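Putative TOXIN related protein (PDB 3K0Y) is of unknown function but, as a putative toxin-related protein, joins a NigD-like N-terminal OB domain to a NigD-like C-terminal beta sandwich. Local coordinates at residues N121-T126 against I164-V169; D104-Y109 against V188-S193; L85-A90 against A133-L138; N111-G116 against Q197-K202. All blocks are in the same frame, centred on the assembly; numbering follows the deposited sequence.

Contact 1 (N121-T126 against I164-V169)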
loop_
_atom_site.group_PDB
_atom_site.type_symbol
_atom_site.label_atom_id
_atom_site.label_comp_id
_atom_site.label_asym_id
_atom_site.label_seq_id
_atom_site.Cartn_x
_atom_site.Cartn_y
_atom_site.Cartn_z
ATOM N N ASN A 121 -1.315 -0.557 -3.115
ATOM C CA ASN A 121 0.109 -0.636 -3.155
ATOM C C ASN A 121 0.657 0.366 -4.152
ATOM O O ASN A 121 0.139 0.482 -5.255
ATOM C CB ASN A 121 0.525 -2.029 -3.566
ATOM C CG ASN A 121 0.064 -3.081 -2.599
ATOM O OD1 ASN A 121 0.700 -3.300 -1.576
ATOM N ND2 ASN A 121 -1.053 -3.749 -2.908
ATOM N N ILE A 122 1.683 1.090 -3.749
ATOM C CA ILE A 122 2.269 2.079 -4.559
ATOM C C ILE A 122 3.777 1.980 -4.535
ATOM O O ILE A 122 4.361 1.769 -3.488
ATOM C CB ILE A 122 1.863 3.505 -4.127
ATOM C CG1 ILE A 122 0.358 3.675 -4.131
ATOM C CG2 ILE A 122 2.481 4.514 -5.095
ATOM C CD1 ILE A 122 -0.152 5.061 -3.626
ATOM N N TYR A 123 4.378 2.069 -5.720
ATOM C CA TYR A 123 5.796 2.328 -5.940
ATOM C C TYR A 123 5.869 3.673 -6.639
ATOM O O TYR A 123 5.342 3.825 -7.748
ATOM C CB TYR A 123 6.427 1.257 -6.859
ATOM C CG TYR A 123 7.910 1.449 -7.152
ATOM C CD1 TYR A 123 8.889 0.905 -6.328
ATOM C CD2 TYR A 123 8.327 2.187 -8.262
ATOM C CE1 TYR A 123 10.278 1.066 -6.607
ATOM C CE2 TYR A 123 9.691 2.372 -8.559
ATOM C CZ TYR A 123 10.658 1.811 -7.719
ATOM O OH TYR A 123 11.978 2.015 -8.011
ATOM N N PHE A 124 6.547 4.639 -6.025
ATOM C CA PHE A 124 6.549 6.027 -6.512
ATOM C C PHE A 124 7.949 6.576 -6.442
ATOM O O PHE A 124 8.821 6.023 -5.738
ATOM C CB PHE A 124 5.578 6.919 -5.710
ATOM C CG PHE A 124 6.029 7.200 -4.271
ATOM C CD1 PHE A 124 5.746 6.312 -3.265
ATOM C CD2 PHE A 124 6.759 8.341 -3.964
ATOM C CE1 PHE A 124 6.186 6.547 -1.953
ATOM C CE2 PHE A 124 7.222 8.577 -2.647
ATOM C CZ PHE A 124 6.921 7.689 -1.668
ATOM N N GLU A 125 8.193 7.643 -7.184
ATOM C CA GLU A 125 9.475 8.304 -7.118
ATOM C C GLU A 125 9.288 9.760 -6.841
ATOM O O GLU A 125 8.266 10.330 -7.138
ATOM C CB GLU A 125 10.238 8.181 -8.441
ATOM C CG GLU A 125 10.688 6.787 -8.815
ATOM C CD GLU A 125 11.280 6.744 -10.234
ATOM O OE1 GLU A 125 10.527 6.914 -11.251
ATOM O OE2 GLU A 125 12.497 6.557 -10.308
ATOM N N THR A 126 10.310 10.368 -6.275
ATOM C CA THR A 126 10.257 11.795 -5.987
ATOM C C THR A 126 11.682 12.245 -5.754
ATOM O O THR A 126 12.603 11.471 -5.987
ATOM C CB THR A 126 9.284 12.074 -4.803
ATOM O OG1 THR A 126 9.018 13.477 -4.694
ATOM C CG2 THR A 126 9.794 11.525 -3.501
ATOM N N ILE A 164 16.824 11.794 -7.172
ATOM C CA ILE A 164 15.652 10.981 -7.393
ATOM C C ILE A 164 15.816 9.723 -6.551
ATOM O O ILE A 164 16.908 9.152 -6.507
ATOM C CB ILE A 164 15.478 10.610 -8.883
ATOM C CG1 ILE A 164 15.639 11.863 -9.766
ATOM C CG2 ILE A 164 14.112 9.969 -9.137
ATOM C CD1 ILE A 164 14.968 11.785 -11.159
ATOM N N GLY A 165 14.743 9.338 -5.834
ATOM C CA GLY A 165 14.687 8.092 -5.066
ATOM C C GLY A 165 13.307 7.460 -5.159
ATOM O O GLY A 165 12.308 8.154 -5.366
ATOM N N ALA A 166 13.253 6.143 -4.989
ATOM C CA ALA A 166 12.005 5.415 -5.005
ATOM C C ALA A 166 11.524 5.093 -3.582
ATOM O O ALA A 166 12.301 5.023 -2.626
ATOM C CB ALA A 166 12.108 4.153 -5.874
ATOM N N GLY A 167 10.212 4.966 -3.445
ATOM C CA GLY A 167 9.614 4.538 -2.211
ATOM C C GLY A 167 8.433 3.630 -2.455
ATOM O O GLY A 167 7.726 3.773 -3.447
ATOM N N ARG A 168 8.165 2.787 -1.468
ATOM C CA ARG A 168 7.036 1.909 -1.459
ATOM C C ARG A 168 6.128 2.173 -0.256
ATOM O O ARG A 168 6.573 2.530 0.837
ATOM C CB ARG A 168 7.492 0.479 -1.442
ATOM C CG ARG A 168 8.159 0.001 -2.707
ATOM C CD ARG A 168 8.542 -1.445 -2.523
ATOM N NE ARG A 168 9.052 -2.062 -3.733
ATOM C CZ ARG A 168 8.337 -2.546 -4.721
ATOM N NH1 ARG A 168 7.002 -2.540 -4.740
ATOM N NH2 ARG A 168 8.989 -3.071 -5.726
ATOM N N VAL A 169 4.842 2.022 -0.472
ATOM C CA VAL A 169 3.854 2.149 0.583
ATOM C C VAL A 169 2.677 1.210 0.279
ATOM O O VAL A 169 2.397 0.862 -0.891
ATOM C CB VAL A 169 3.414 3.648 0.714
ATOM C CG1 VAL A 169 2.689 4.137 -0.609
ATOM C CG2 VAL A 169 2.562 3.868 1.948
HETATM O O HOH W 1 3.142 -1.846 -1.368
HETATM O O HOH W 2 5.080 -1.127 -3.292
#
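The guanidinium of R168 turns one face to the Y123 ring, with Y123 CD1 3.8 Å above its plane and over its centre. At its edge, in plane, lies a water that takes a hydrogen bond from NH1 and gives one to I122 O. Ring and guanidinium planes are 60° apart, so this is not a parallel stack. R168 CG sits at the edge of the Y123 ring, near the ring plane. Further along the same ring, A166 CB packs tightly, 3.3 Å from Y123 CZ. The F124 ring lies on the other side of the sheet, with G167 CA over one face. Its CG stands between the backbone N and the carbonyl carbon (chi1 70°), which starts the ring back across its partner strand, and G167 has no side chain to block it. F124 also meets F152 of strand 149-155 edge-to-face, and V169 CG1 rests 3.7 Å from I122 CB. A second water joins N121 OD1 to V169 O, while that OD1 also accepts from R53. Six backbone bonds hold the strands together, from I122 N to V169 O (3.0 Å) through to G165 N with T126 O. The hydrogen-bonded pairs I122-V169, F124-G167 and T126-G165 alternate with the non-hydrogen-bonded Y123-R168 and E125-A166. This is the regular antiparallel ladder expected inside one sheet of a beta sandwich.

Contact 2 (D104-Y109 against V188-S193)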
loop_
_atom_site.group_PDB
_atom_site.type_symbol
_atom_site.label_atom_id
_atom_site.label_comp_id
_atom_site.label_asym_id
_atom_site.label_seq_id
_atom_site.Cartn_x
_atom_site.Cartn_y
_atom_site.Cartn_z
ATOM N N ASP A 104 3.619 18.164 -2.623
ATOM C CA ASP A 104 4.902 17.968 -3.245
ATOM C C ASP A 104 4.767 16.854 -4.293
ATOM O O ASP A 104 4.428 15.729 -3.957
ATOM C CB ASP A 104 5.934 17.615 -2.190
ATOM C CG ASP A 104 6.301 18.812 -1.333
ATOM O OD1 ASP A 104 6.634 19.864 -1.907
ATOM O OD2 ASP A 104 6.260 18.692 -0.095
ATOM N N PRO A 105 5.061 17.171 -5.555
ATOM C CA PRO A 105 4.800 16.194 -6.588
ATOM C C PRO A 105 5.582 14.888 -6.473
ATOM O O PRO A 105 6.641 14.810 -5.862
ATOM C CB PRO A 105 5.114 16.963 -7.892
ATOM C CG PRO A 105 6.104 17.999 -7.475
ATOM C CD PRO A 105 5.622 18.417 -6.107
ATOM N N VAL A 106 4.994 13.848 -7.033
ATOM C CA VAL A 106 5.628 12.547 -7.184
ATOM C C VAL A 106 5.437 12.051 -8.619
ATOM O O VAL A 106 4.640 12.602 -9.410
ATOM C CB VAL A 106 5.004 11.515 -6.228
ATOM C CG1 VAL A 106 5.080 11.996 -4.700
ATOM C CG2 VAL A 106 3.575 11.198 -6.650
ATOM N N SER A 107 6.118 10.952 -8.903
ATOM C CA SER A 107 6.013 10.229 -10.159
ATOM C C SER A 107 5.450 8.803 -9.903
ATOM O O SER A 107 6.025 8.051 -9.114
ATOM C CB SER A 107 7.436 10.122 -10.681
ATOM O OG SER A 107 7.463 9.544 -11.932
ATOM N N ILE A 108 4.316 8.450 -10.501
ATOM C CA ILE A 108 3.823 7.076 -10.461
ATOM C C ILE A 108 3.516 6.574 -11.902
ATOM O O ILE A 108 2.712 7.142 -12.585
ATOM C CB ILE A 108 2.562 6.959 -9.610
ATOM C CG1 ILE A 108 2.753 7.554 -8.185
ATOM C CG2 ILE A 108 2.146 5.519 -9.449
ATOM C CD1 ILE A 108 1.444 7.637 -7.390
ATOM N N TYR A 109 4.180 5.537 -12.365
ATOM C CA TYR A 109 3.884 5.011 -13.673
ATOM C C TYR A 109 2.732 4.034 -13.530
ATOM O O TYR A 109 2.457 3.504 -12.447
ATOM C CB TYR A 109 5.076 4.323 -14.256
ATOM C CG TYR A 109 6.109 5.296 -14.710
ATOM C CD1 TYR A 109 6.930 5.996 -13.787
ATOM C CD2 TYR A 109 6.245 5.579 -16.055
ATOM C CE1 TYR A 109 7.887 6.927 -14.243
ATOM C CE2 TYR A 109 7.174 6.471 -16.498
ATOM C CZ TYR A 109 8.000 7.153 -15.600
ATOM O OH TYR A 109 8.886 8.049 -16.151
ATOM N N VAL A 188 -7.844 7.084 -7.708
ATOM C CA VAL A 188 -6.814 7.620 -6.886
ATOM C C VAL A 188 -6.140 8.763 -7.637
ATOM O O VAL A 188 -5.445 8.531 -8.630
ATOM C CB VAL A 188 -5.755 6.549 -6.547
ATOM C CG1 VAL A 188 -4.661 7.159 -5.681
ATOM C CG2 VAL A 188 -6.388 5.344 -5.874
ATOM N N ASN A 189 -6.305 9.974 -7.107
ATOM C CA ASN A 189 -5.634 11.169 -7.543
ATOM C C ASN A 189 -4.286 11.355 -6.842
ATOM O O ASN A 189 -4.115 10.969 -5.665
ATOM C CB ASN A 189 -6.553 12.365 -7.258
ATOM C CG ASN A 189 -7.814 12.322 -8.101
ATOM O OD1 ASN A 189 -7.721 12.256 -9.305
ATOM N ND2 ASN A 189 -8.961 12.290 -7.486
ATOM N N TYR A 190 -3.312 11.883 -7.578
ATOM C CA TYR A 190 -1.985 12.215 -7.034
ATOM C C TYR A 190 -1.471 13.404 -7.817
ATOM O O TYR A 190 -2.010 13.703 -8.877
ATOM C CB TYR A 190 -1.020 11.023 -7.144
ATOM C CG TYR A 190 -0.810 10.531 -8.543
ATOM C CD1 TYR A 190 -1.748 9.739 -9.158
ATOM C CD2 TYR A 190 0.343 10.849 -9.250
ATOM C CE1 TYR A 190 -1.577 9.304 -10.444
ATOM C CE2 TYR A 190 0.519 10.417 -10.534
ATOM C CZ TYR A 190 -0.439 9.635 -11.121
ATOM O OH TYR A 190 -0.275 9.182 -12.419
ATOM N N TRP A 191 -0.446 14.074 -7.311
ATOM C CA TRP A 191 0.077 15.280 -7.943
ATOM C C TRP A 191 1.473 15.075 -8.448
ATOM O O TRP A 191 2.316 14.459 -7.788
ATOM C CB TRP A 191 -0.024 16.493 -7.020
ATOM C CG TRP A 191 -1.450 16.850 -6.914
ATOM C CD1 TRP A 191 -2.214 17.589 -7.815
ATOM C CD2 TRP A 191 -2.361 16.366 -5.924
ATOM N NE1 TRP A 191 -3.537 17.605 -7.407
ATOM C CE2 TRP A 191 -3.648 16.868 -6.250
ATOM C CE3 TRP A 191 -2.216 15.553 -4.791
ATOM C CZ2 TRP A 191 -4.765 16.594 -5.464
ATOM C CZ3 TRP A 191 -3.334 15.292 -4.019
ATOM C CH2 TRP A 191 -4.577 15.814 -4.346
ATOM N N THR A 192 1.675 15.558 -9.674
ATOM C CA THR A 192 2.916 15.413 -10.385
ATOM C C THR A 192 3.407 16.791 -10.778
ATOM O O THR A 192 2.745 17.795 -10.518
ATOM C CB THR A 192 2.749 14.545 -11.658
ATOM O OG1 THR A 192 2.073 15.296 -12.680
ATOM C CG2 THR A 192 1.964 13.312 -11.346
ATOM N N SER A 193 4.584 16.811 -11.394
ATOM C CA SER A 193 5.219 18.035 -11.847
ATOM C C SER A 193 4.442 18.662 -13.004
ATOM O O SER A 193 4.565 19.850 -13.249
ATOM C CB SER A 193 6.642 17.731 -12.299
ATOM O OG SER A 193 6.606 16.831 -13.395
#
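At one margin of the C-terminal beta sandwich, the run holding P105, V106 and I108 passes over the end of strand 184-192, where Y190, W191 and T192 receive it. The touching parts of the two segments head 114° apart and share a single backbone bond, V106 N to W191 O (2.8 Å, N-H...O angle 169°). P105 CA comes to the same carbonyl oxygen through a CA-H...O contact, and T192 CA makes a similar one to V106 O. P105 CB packs against the backbone, 3.4 Å from T192 C, with S193 N beside it. The threonine hydroxyl takes no part here, being bound to G195 and Q197. On its other side the 104-109 run reaches the opposite sheet: S107 bonds to E125 through the backbone, P105 O accepts from T126 OG1, and I108 packs on I122 and F124. The core end of the contact is I108 over Y190, whose ring has V188 O at its edge, in plane. V106 CG2 approaches Y190 CD2 at 4.2 Å. I108 CD1 makes a CH-pi contact over one ring face, offset toward the rim, 4.0 Å from the centroid and closest to Y190 CG.

Contact 3 (L85-A90 against A133-L138)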
loop_
_atom_site.group_PDB
_atom_site.type_symbol
_atom_site.label_atom_id
_atom_site.label_comp_id
_atom_site.label_asym_id
_atom_site.label_seq_id
_atom_site.Cartn_x
_atom_site.Cartn_y
_atom_site.Cartn_z
ATOM N N LEU A 85 6.315 0.547 4.366
ATOM C CA LEU A 85 5.456 1.421 5.159
ATOM C C LEU A 85 3.957 1.094 4.876
ATOM O O LEU A 85 3.496 1.208 3.741
ATOM C CB LEU A 85 5.743 2.890 4.841
ATOM C CG LEU A 85 4.830 3.887 5.516
ATOM C CD1 LEU A 85 5.090 3.859 7.153
ATOM C CD2 LEU A 85 5.009 5.276 4.976
ATOM N N THR A 86 3.230 0.682 5.914
ATOM C CA THR A 86 1.836 0.260 5.821
ATOM C C THR A 86 0.955 1.085 6.756
ATOM O O THR A 86 1.176 1.085 7.944
ATOM C CB THR A 86 1.727 -1.255 6.108
ATOM O OG1 THR A 86 2.605 -1.941 5.174
ATOM C CG2 THR A 86 0.269 -1.735 5.906
ATOM N N LYS A 87 -0.032 1.790 6.205
ATOM C CA LYS A 87 -0.819 2.723 6.938
ATOM C C LYS A 87 -2.298 2.558 6.615
ATOM O O LYS A 87 -2.659 2.016 5.565
ATOM C CB LYS A 87 -0.386 4.136 6.595
ATOM C CG LYS A 87 1.033 4.439 7.057
ATOM C CD LYS A 87 1.512 5.827 6.571
ATOM C CE LYS A 87 0.960 6.883 7.366
ATOM N NZ LYS A 87 1.578 8.164 7.035
ATOM N N SER A 88 -3.157 3.102 7.460
ATOM C CA SER A 88 -4.526 3.147 7.078
ATOM C C SER A 88 -4.799 4.513 6.475
ATOM O O SER A 88 -3.891 5.378 6.421
ATOM C CB SER A 88 -5.428 2.722 8.216
ATOM O OG SER A 88 -5.221 3.578 9.235
ATOM N N ILE A 89 -5.965 4.628 5.847
ATOM C CA ILE A 89 -6.433 5.892 5.269
ATOM C C ILE A 89 -6.428 6.976 6.398
ATOM O O ILE A 89 -6.931 6.726 7.489
ATOM C CB ILE A 89 -7.830 5.716 4.624
ATOM C CG1 ILE A 89 -7.750 4.922 3.301
ATOM C CG2 ILE A 89 -8.506 7.100 4.328
ATOM C CD1 ILE A 89 -9.080 4.385 2.773
ATOM N N ALA A 90 -5.876 8.161 6.142
ATOM C CA ALA A 90 -5.782 9.194 7.195
ATOM C C ALA A 90 -7.051 10.067 7.285
ATOM O O ALA A 90 -7.891 10.108 6.367
ATOM C CB ALA A 90 -4.539 10.052 7.008
ATOM N N ALA A 133 12.310 13.665 6.886
ATOM C CA ALA A 133 11.400 12.589 6.610
ATOM C C ALA A 133 10.153 13.105 5.848
ATOM O O ALA A 133 9.596 14.138 6.195
ATOM C CB ALA A 133 11.002 11.948 7.980
ATOM N N HIS A 134 9.745 12.401 4.795
ATOM C CA HIS A 134 8.555 12.752 4.032
ATOM C C HIS A 134 7.318 12.048 4.625
ATOM O O HIS A 134 7.424 10.934 5.078
ATOM C CB HIS A 134 8.720 12.359 2.572
ATOM C CG HIS A 134 9.853 13.035 1.873
ATOM N ND1 HIS A 134 9.920 13.122 0.498
ATOM C CD2 HIS A 134 10.983 13.629 2.348
ATOM C CE1 HIS A 134 11.029 13.771 0.161
ATOM N NE2 HIS A 134 11.685 14.092 1.267
ATOM N N PHE A 135 6.164 12.725 4.613
ATOM C CA PHE A 135 4.896 12.217 5.148
ATOM C C PHE A 135 4.068 11.726 3.966
ATOM O O PHE A 135 3.806 12.500 3.072
ATOM C CB PHE A 135 4.186 13.386 5.812
ATOM C CG PHE A 135 3.060 13.036 6.749
ATOM C CD1 PHE A 135 3.046 11.858 7.487
ATOM C CD2 PHE A 135 2.087 13.995 6.995
ATOM C CE1 PHE A 135 2.054 11.592 8.421
ATOM C CE2 PHE A 135 1.060 13.760 7.923
ATOM C CZ PHE A 135 1.057 12.540 8.659
ATOM N N ILE A 136 3.629 10.471 4.017
ATOM C CA ILE A 136 3.008 9.744 2.900
ATOM C C ILE A 136 1.625 9.328 3.380
ATOM O O ILE A 136 1.505 8.647 4.400
ATOM C CB ILE A 136 3.796 8.430 2.554
ATOM C CG1 ILE A 136 5.278 8.693 2.330
ATOM C CG2 ILE A 136 3.290 7.773 1.311
ATOM C CD1 ILE A 136 5.528 9.676 1.142
ATOM N N ASN A 137 0.583 9.735 2.665
ATOM C CA ASN A 137 -0.777 9.397 3.088
ATOM C C ASN A 137 -1.767 9.164 1.948
ATOM O O ASN A 137 -1.568 9.594 0.828
ATOM C CB ASN A 137 -1.352 10.519 3.951
ATOM C CG ASN A 137 -0.737 10.570 5.316
ATOM O OD1 ASN A 137 -1.067 9.765 6.176
ATOM N ND2 ASN A 137 0.187 11.499 5.511
ATOM N N LEU A 138 -2.862 8.533 2.298
ATOM C CA LEU A 138 -3.990 8.346 1.393
ATOM C C LEU A 138 -5.214 8.868 2.147
ATOM O O LEU A 138 -5.462 8.427 3.275
ATOM C CB LEU A 138 -4.167 6.871 1.101
ATOM C CG LEU A 138 -5.173 6.529 0.003
ATOM C CD1 LEU A 138 -4.609 6.925 -1.344
ATOM C CD2 LEU A 138 -5.504 5.023 0.069
HETATM O O HOH W 3 -2.589 7.354 5.129
#
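K87 reaches over to strand 135-138 with its amine, and L138 receives I89 and A90. These strands are not sheet neighbours: their axes come no nearer than 7.6 Å, at 46°; the K87 side chain spans the gap, and the backbones meet beyond, at A90 and L138. The lysine chain bends at chi3 (78°), swinging CE toward the I136 carbonyl. NZ then bonds to I136 O at 2.7 Å and, at 3.2 Å, to N137 OD1, where it sits well above the amide's carbonyl plane. F135 CE1 is 3.7 Å from that NZ, while N137 ND2 lies over the centre of the F135 ring. L138 offers its carbonyl oxygen to A90 N (2.9 Å), with I89 CA alongside as a CA-H...O donor. Its CD2 packs against I89 CG1 at 3.9 Å, next to F171 and L150. A water fills in between, giving hydrogens to S88 O and N137 OD1 and accepting from L138 N. N137 OD1 is thus gripped by amine and water. Across the contact the ammonium meets neutral oxygens, and its charge would probably polarise them; this ion-dipole attraction would add to the A90-L138 bond in holding strand 74-88 to the four-stranded sheet.

Contact 4 (N111-G116 against Q197-K202); sequences NNMWIG and QAYKLK
Y199 OH hydrogen-bonds to I108 O, which fixes the far end of a ring whose edge faces M113. The M113 methyl, CE, lies in the plane of that ring and comes 3.8 Å from Y199 CD2. M113, a selenomethionine in this crystal, starts with CG anti to the backbone N (chi1 -167°) and then bends at chi3 (-56°), which sets CE against the tyrosine rim. Its SE is 4.3 Å from L201 CD1.

L201 has the most surface buried here. While CD1 looks to the selenium, CD2 is pushed against the opposing backbone, 3.8 Å from W114 CA and 3.9 Å from I115 N. The I115 side chain completes the grip, its CG1 also 3.9 Å from L201 CD2. Beyond it, I115 CD1 ends 3.0 Å from K202 O, a close approach for a methyl and a carbonyl oxygen that may reflect coordinate error. The lysine amine leads away to a salt bridge with D185.

The contact is therefore apolar between the segments, and polar ties lie at its borders. W114 turns from strand 197-202 and bonds through NE1 to D31, on the OB-domain side. M113 also rests on V188 and I122, I115 on L186, and L201 on L120. The two strands run nearly parallel, 18° between their directions and 7.6 Å apart at closest, yet belong to different sheets. Apolar side chains meeting between two facing sheets are as expected in a beta sandwich, here toward its margin.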
loop_
_atom_site.group_PDB
_atom_site.type_symbol
_atom_site.label_atom_id
_atom_site.label_comp_id
_atom_site.label_asym_id
_atom_site.label_seq_id
_atom_site.Cartn_x
_atom_site.Cartn_y
_atom_site.Cartn_z
ATOM N N ASN A 111 1.036 0.739 -13.595
ATOM C CA ASN A 111 1.413 -0.623 -13.164
ATOM C C ASN A 111 2.157 -0.556 -11.870
ATOM O O ASN A 111 2.387 -1.586 -11.293
ATOM C CB ASN A 111 2.096 -1.487 -14.226
ATOM C CG ASN A 111 1.229 -1.674 -15.407
ATOM O OD1 ASN A 111 0.017 -1.426 -15.346
ATOM N ND2 ASN A 111 1.803 -2.078 -16.489
ATOM N N ASN A 112 2.475 0.659 -11.411
ATOM C CA ASN A 112 3.212 0.883 -10.163
ATOM C C ASN A 112 2.220 1.255 -9.083
ATOM O O ASN A 112 2.596 1.625 -7.943
ATOM C CB ASN A 112 4.351 1.943 -10.332
ATOM C CG ASN A 112 5.647 1.355 -11.000
ATOM O OD1 ASN A 112 5.774 0.158 -11.188
ATOM N ND2 ASN A 112 6.610 2.220 -11.313
HETATM N N MSE A 113 0.935 1.200 -9.431
HETATM C CA MSE A 113 -0.118 1.296 -8.419
HETATM C C MSE A 113 -1.049 0.116 -8.585
HETATM O O MSE A 113 -1.555 -0.100 -9.649
HETATM C CB MSE A 113 -0.928 2.579 -8.611
HETATM C CG MSE A 113 -1.779 2.833 -7.418
HETATM SE SE MSE A 113 -2.903 4.442 -7.420
HETATM C CE MSE A 113 -1.652 5.801 -7.702
ATOM N N TRP A 114 -1.296 -0.667 -7.535
ATOM C CA TRP A 114 -2.196 -1.799 -7.703
ATOM C C TRP A 114 -2.889 -2.197 -6.426
ATOM O O TRP A 114 -2.356 -1.961 -5.356
ATOM C CB TRP A 114 -1.434 -2.989 -8.307
ATOM C CG TRP A 114 -0.523 -3.707 -7.373
ATOM C CD1 TRP A 114 -0.775 -4.878 -6.727
ATOM C CD2 TRP A 114 0.779 -3.292 -6.955
ATOM N NE1 TRP A 114 0.284 -5.229 -5.960
ATOM C CE2 TRP A 114 1.250 -4.265 -6.057
ATOM C CE3 TRP A 114 1.608 -2.213 -7.274
ATOM C CZ2 TRP A 114 2.505 -4.197 -5.481
ATOM C CZ3 TRP A 114 2.887 -2.154 -6.680
ATOM C CH2 TRP A 114 3.302 -3.141 -5.809
ATOM N N ILE A 115 -4.065 -2.821 -6.548
ATOM C CA ILE A 115 -4.773 -3.397 -5.421
ATOM C C ILE A 115 -4.323 -4.831 -5.212
ATOM O O ILE A 115 -4.256 -5.601 -6.161
ATOM C CB ILE A 115 -6.315 -3.352 -5.590
ATOM C CG1 ILE A 115 -6.790 -1.890 -5.642
ATOM C CG2 ILE A 115 -6.997 -4.029 -4.367
ATOM C CD1 ILE A 115 -8.295 -1.759 -5.952
ATOM N N GLY A 116 -3.941 -5.176 -3.985
ATOM C CA GLY A 116 -3.510 -6.529 -3.670
ATOM C C GLY A 116 -3.749 -6.795 -2.191
ATOM O O GLY A 116 -3.355 -5.976 -1.325
ATOM N N GLN A 197 -3.086 14.117 -11.593
ATOM C CA GLN A 197 -3.467 12.951 -12.401
ATOM C C GLN A 197 -4.267 11.997 -11.558
ATOM O O GLN A 197 -4.298 12.126 -10.343
ATOM C CB GLN A 197 -2.286 12.139 -12.918
ATOM C CG GLN A 197 -0.976 12.801 -12.933
ATOM C CD GLN A 197 -0.596 13.296 -14.277
ATOM O OE1 GLN A 197 0.603 13.420 -14.605
ATOM N NE2 GLN A 197 -1.584 13.592 -15.073
ATOM N N ALA A 198 -4.816 10.994 -12.218
ATOM C CA ALA A 198 -5.743 10.024 -11.652
ATOM C C ALA A 198 -5.397 8.621 -12.157
ATOM O O ALA A 198 -4.986 8.427 -13.303
ATOM C CB ALA A 198 -7.179 10.328 -12.064
ATOM N N TYR A 199 -5.583 7.633 -11.304
ATOM C CA TYR A 199 -5.524 6.281 -11.770
ATOM C C TYR A 199 -6.787 5.606 -11.301
ATOM O O TYR A 199 -7.256 5.886 -10.230
ATOM C CB TYR A 199 -4.261 5.573 -11.280
ATOM C CG TYR A 199 -3.033 5.908 -12.118
ATOM C CD1 TYR A 199 -3.098 6.142 -13.544
ATOM C CD2 TYR A 199 -1.801 6.050 -11.489
ATOM C CE1 TYR A 199 -1.903 6.474 -14.271
ATOM C CE2 TYR A 199 -0.674 6.418 -12.181
ATOM C CZ TYR A 199 -0.702 6.603 -13.565
ATOM O OH TYR A 199 0.529 6.911 -14.097
ATOM N N LYS A 200 -7.348 4.755 -12.157
ATOM C CA LYS A 200 -8.615 4.105 -11.899
ATOM C C LYS A 200 -8.416 2.635 -11.774
ATOM O O LYS A 200 -7.981 1.992 -12.726
ATOM C CB LYS A 200 -9.578 4.332 -13.032
ATOM C CG LYS A 200 -10.111 5.687 -13.149
ATOM C CD LYS A 200 -11.433 5.679 -13.953
ATOM C CE LYS A 200 -12.088 7.072 -13.936
ATOM N NZ LYS A 200 -13.011 7.228 -15.087
ATOM N N LEU A 201 -8.774 2.086 -10.637
ATOM C CA LEU A 201 -8.628 0.673 -10.408
ATOM C C LEU A 201 -9.996 0.088 -10.047
ATOM O O LEU A 201 -10.906 0.780 -9.612
ATOM C CB LEU A 201 -7.630 0.388 -9.265
ATOM C CG LEU A 201 -6.309 1.158 -9.187
ATOM C CD1 LEU A 201 -6.529 2.521 -8.530
ATOM C CD2 LEU A 201 -5.222 0.420 -8.339
ATOM N N LYS A 202 -10.103 -1.215 -10.210
ATOM C CA LYS A 202 -11.295 -1.960 -9.833
ATOM C C LYS A 202 -11.071 -2.404 -8.414
ATOM O O LYS A 202 -9.990 -2.860 -8.104
ATOM C CB LYS A 202 -11.459 -3.190 -10.741
ATOM C CG LYS A 202 -11.730 -2.871 -12.167
ATOM C CD LYS A 202 -13.100 -2.315 -12.311
ATOM C CE LYS A 202 -13.530 -2.144 -13.763
ATOM N NZ LYS A 202 -14.640 -1.132 -13.905
#

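Overall arrangement
Following the chain, residues 85-90 carry it out of strand 74-88, which runs on from the OB domain, and contact 3 closes their loop at 133-138. Within that span begin the other three: 104-109 of contact 2, 111-116 of contact 4 and 121-126 of contact 1. All three close after 138, so contact 3 crosses each of them. Contact 1 closes first, at 164-169, and lies wholly within both the contact 2 and contact 4 loops. Those two cross each other, ending at 188-193 and 197-202 on adjacent strands. Contact 1 pairs two neighbouring strands of one sheet; contacts 2, 3 and 4 tie that sheet's strands and flanking loops to the four-stranded sheet. Contacts 3 and 4 lie farthest apart, about 17 Å between centres.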